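Local coordinates for gamma-hexachlorocyclohexane dehydrochlorinase (Novosphingobium barchaimii LL02, PDB 5KVB), which catalyses two successive 1,2-anti dehydrochlorinations of the pollutant gamma-hexachlorocyclohexane (lindane), giving a tetrachlorocyclohexadiene by way of gamma-pentachlorocyclohexene, at the interface of chains A and B. Coordinates in Å, arbitrary orientation; residue numbers count along the deposited sequence, not the author numbering. Chains: chain A/B, Gamma-hexachlorocyclohexane dehydrochlorinase.

The interface of chains A and B. Residues chain A 149-153; chain B 115, 141-144.
The side chain of A:Phe151 lies across B:Tyr142 and is met at its rim by B:Thr144. Its methylene, CB, sits over the middle of the B:Tyr142 ring, 3.4 Å from the ring centroid, in a CH-pi contact that touches all six ring carbons about equally. Farther out, the phenyl ring continues nearly parallel to the tyrosine ring but displaced past its CD2–CE2 side, with A:Phe151 CG 3.8 Å from B:Tyr142 CE2. At the far end A:Phe151 CE1 reaches the methyl CD2 of B:Leu115 at 4.1 Å, a looser apolar contact. The hydroxyl oxygen OG1 of B:Thr144 approaches the phenyl ring edge-on, in its plane, 3.8 Å from A:Phe151 CD1. That oxygen also accepts a weak hydrogen bond from the backbone A:Val152 N at 3.3 Å. With OG1 anti to the threonine carbonyl carbon (chi1 -55°), the oxygen points at the tail of chain A and the methyl CG2 toward A:His150 O.

A stronger backbone bond joins B:Phe143 N to A:Val152 O, 2.8 Å long and nearly straight at the hydrogen (159°). Next to it, water 1 links the carbonyl oxygens of A:Pro153 and B:Phe143. These links probably help hold the tail of chain A beside strand 142-145 of chain B, and with it A:Phe151 CB above the tyrosine. An alanine in place of B:Tyr142 would probably open a gap beneath A:Phe151 CB and leave the phenyl ring free to shift.

The patch is thus a contact in which the C-terminal tail of chain A packs on another copy of the same protein, its extended segment running alongside strand 142-145 of chain B. The centre of the patch is about 14 Å from A:His80, the likely proton acceptor, and the contact probably serves trimer assembly, as in the deposited assembly of three chains, rather than catalysis directly.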
ATOM      1  N   ILE A 149      12.062   2.161  21.221  1.00 19.49           N
ATOM      2  CA  ILE A 149      12.185   2.544  19.817  1.00 20.58           C
ATOM      3  C   ILE A 149      11.739   3.981  19.612  1.00 16.82           C
ATOM      4  O   ILE A 149      10.647   4.362  20.037  1.00 19.95           O
ATOM      5  CB  ILE A 149      11.351   1.616  18.901  1.00 20.75           C
ATOM      6  CG1 ILE A 149      11.921   0.198  18.929  1.00 27.66           C
ATOM      7  CG2 ILE A 149      11.309   2.156  17.465  1.00 20.39           C
ATOM      8  CD1 ILE A 149      11.048  -0.827  18.251  1.00 35.14           C
ATOM      9  N   HIS A 150      12.588   4.776  18.970  1.00 12.25           N
ATOM     10  CA  HIS A 150      12.248   6.149  18.634  1.00 14.09           C
ATOM     11  C   HIS A 150      12.571   6.414  17.171  1.00 15.29           C
ATOM     12  O   HIS A 150      13.718   6.249  16.736  1.00 15.06           O
ATOM     13  CB  HIS A 150      12.992   7.136  19.538  1.00 15.28           C
ATOM     14  CG  HIS A 150      12.564   7.071  20.968  1.00 15.90           C
ATOM     15  ND1 HIS A 150      11.461   7.745  21.449  1.00 15.73           N
ATOM     16  CD2 HIS A 150      13.083   6.395  22.021  1.00 14.20           C
ATOM     17  CE1 HIS A 150      11.323   7.490  22.739  1.00 15.20           C
ATOM     18  NE2 HIS A 150      12.294   6.674  23.109  1.00 12.87           N
ATOM     19  N   PHE A 151      11.558   6.826  16.410  1.00 11.55           N
ATOM     20  CA  PHE A 151      11.753   7.097  14.990  1.00 13.04           C
ATOM     21  C   PHE A 151      12.553   8.380  14.822  1.00 13.84           C
ATOM     22  O   PHE A 151      12.113   9.456  15.227  1.00 19.19           O
ATOM     23  CB  PHE A 151      10.412   7.197  14.247  1.00 11.64           C
ATOM     24  CG  PHE A 151       9.579   5.947  14.326  1.00 10.33           C
ATOM     25  CD1 PHE A 151      10.088   4.728  13.889  1.00 11.23           C
ATOM     26  CD2 PHE A 151       8.291   5.988  14.838  1.00 10.10           C
ATOM     27  CE1 PHE A 151       9.326   3.574  13.969  1.00 11.02           C
ATOM     28  CE2 PHE A 151       7.518   4.843  14.918  1.00 11.73           C
ATOM     29  CZ  PHE A 151       8.030   3.630  14.483  1.00 10.37           C
ATOM     30  N   VAL A 152      13.734   8.254  14.230  1.00 11.02           N
ATOM     31  CA  VAL A 152      14.648   9.376  14.053  1.00 12.88           C
ATOM     32  C   VAL A 152      15.126   9.501  12.597  1.00 14.20           C
ATOM     33  O   VAL A 152      15.172   8.509  11.873  1.00 11.94           O
ATOM     34  CB  VAL A 152      15.882   9.226  14.980  1.00 15.11           C
ATOM     35  CG1 VAL A 152      15.481   9.381  16.436  1.00 21.60           C
ATOM     36  CG2 VAL A 152      16.552   7.876  14.758  1.00 15.79           C
ATOM     37  N   PRO A 153      15.499  10.719  12.168  1.00 16.01           N
ATOM     38  CA  PRO A 153      16.058  10.928  10.827  1.00 16.19           C
ATOM     39  C   PRO A 153      17.481  10.376  10.705  1.00 20.72           C
ATOM     40  O   PRO A 153      18.097  10.075  11.730  1.00 18.87           O
ATOM     41  CB  PRO A 153      16.040  12.453  10.682  1.00 19.82           C
ATOM     42  CG  PRO A 153      16.146  12.955  12.076  1.00 25.65           C
ATOM     43  CD  PRO A 153      15.382  11.981  12.922  1.00 20.31           C
TER
ATOM     44  N   LEU B 115      14.291   0.134  10.234  1.00  8.81           N
ATOM     45  CA  LEU B 115      13.054   0.615   9.617  1.00  7.40           C
ATOM     46  C   LEU B 115      13.319   1.967   8.982  1.00 10.34           C
ATOM     47  O   LEU B 115      13.819   2.890   9.641  1.00 10.23           O
ATOM     48  CB  LEU B 115      11.928   0.724  10.654  1.00  8.50           C
ATOM     49  CG  LEU B 115      10.528   1.132  10.171  1.00  8.63           C
ATOM     50  CD1 LEU B 115       9.450   0.502  11.045  1.00  8.95           C
ATOM     51  CD2 LEU B 115      10.347   2.645  10.141  1.00 10.03           C
ATOM     52  N   ASN B 141      13.075  10.052   5.697  1.00  7.90           N
ATOM     53  CA  ASN B 141      12.635  10.828   6.852  1.00 10.26           C
ATOM     54  C   ASN B 141      12.886  10.117   8.179  1.00 13.82           C
ATOM     55  O   ASN B 141      13.242  10.764   9.172  1.00 13.06           O
ATOM     56  CB  ASN B 141      11.148  11.180   6.724  1.00 12.34           C
ATOM     57  CG  ASN B 141      10.879  12.137   5.581  1.00 18.77           C
ATOM     58  OD1 ASN B 141      11.649  13.071   5.341  1.00 19.73           O
ATOM     59  ND2 ASN B 141       9.785  11.911   4.862  1.00 17.54           N
ATOM     60  N   TYR B 142      12.701   8.796   8.203  1.00  8.98           N
ATOM     61  CA  TYR B 142      13.121   7.953   9.336  1.00  7.81           C
ATOM     62  C   TYR B 142      14.179   6.956   8.866  1.00  8.39           C
ATOM     63  O   TYR B 142      14.006   6.294   7.845  1.00  9.26           O
ATOM     64  CB  TYR B 142      11.962   7.137   9.937  1.00  9.73           C
ATOM     65  CG  TYR B 142      10.783   7.857  10.549  1.00  9.18           C
ATOM     66  CD1 TYR B 142      10.893   9.151  11.042  1.00 12.64           C
ATOM     67  CD2 TYR B 142       9.553   7.203  10.678  1.00  9.41           C
ATOM     68  CE1 TYR B 142       9.807   9.779  11.621  1.00 12.71           C
ATOM     69  CE2 TYR B 142       8.470   7.818  11.245  1.00 10.20           C
ATOM     70  CZ  TYR B 142       8.596   9.109  11.723  1.00 11.97           C
ATOM     71  OH  TYR B 142       7.521   9.747  12.302  1.00 15.43           O
ATOM     72  N   PHE B 143      15.259   6.827   9.626  1.00 11.05           N
ATOM     73  CA  PHE B 143      16.205   5.725   9.471  1.00 12.83           C
ATOM     74  C   PHE B 143      16.446   5.222  10.882  1.00 10.39           C
ATOM     75  O   PHE B 143      17.225   5.818  11.635  1.00 16.07           O
ATOM     76  CB  PHE B 143      17.515   6.174   8.799  1.00 14.52           C
ATOM     77  CG  PHE B 143      18.470   5.038   8.503  1.00 14.06           C
ATOM     78  CD1 PHE B 143      19.313   4.548   9.492  1.00 19.19           C
ATOM     79  CD2 PHE B 143      18.526   4.467   7.238  1.00 15.00           C
ATOM     80  CE1 PHE B 143      20.190   3.508   9.226  1.00 18.45           C
ATOM     81  CE2 PHE B 143      19.406   3.427   6.968  1.00 18.51           C
ATOM     82  CZ  PHE B 143      20.235   2.949   7.965  1.00 16.73           C
ATOM     83  N   THR B 144      15.765   4.147  11.255  1.00 10.00           N
ATOM     84  CA  THR B 144      15.628   3.797  12.665  1.00 11.62           C
ATOM     85  C   THR B 144      16.123   2.391  12.951  1.00 12.77           C
ATOM     86  O   THR B 144      15.486   1.416  12.572  1.00 12.07           O
ATOM     87  CB  THR B 144      14.161   3.928  13.117  1.00 10.80           C
ATOM     88  OG1 THR B 144      13.688   5.252  12.823  1.00 15.62           O
ATOM     89  CG2 THR B 144      14.021   3.690  14.608  1.00 14.05           C
TER
HETATM   90  O   HOH W   1      19.245   7.723  12.246  1.00 23.86           O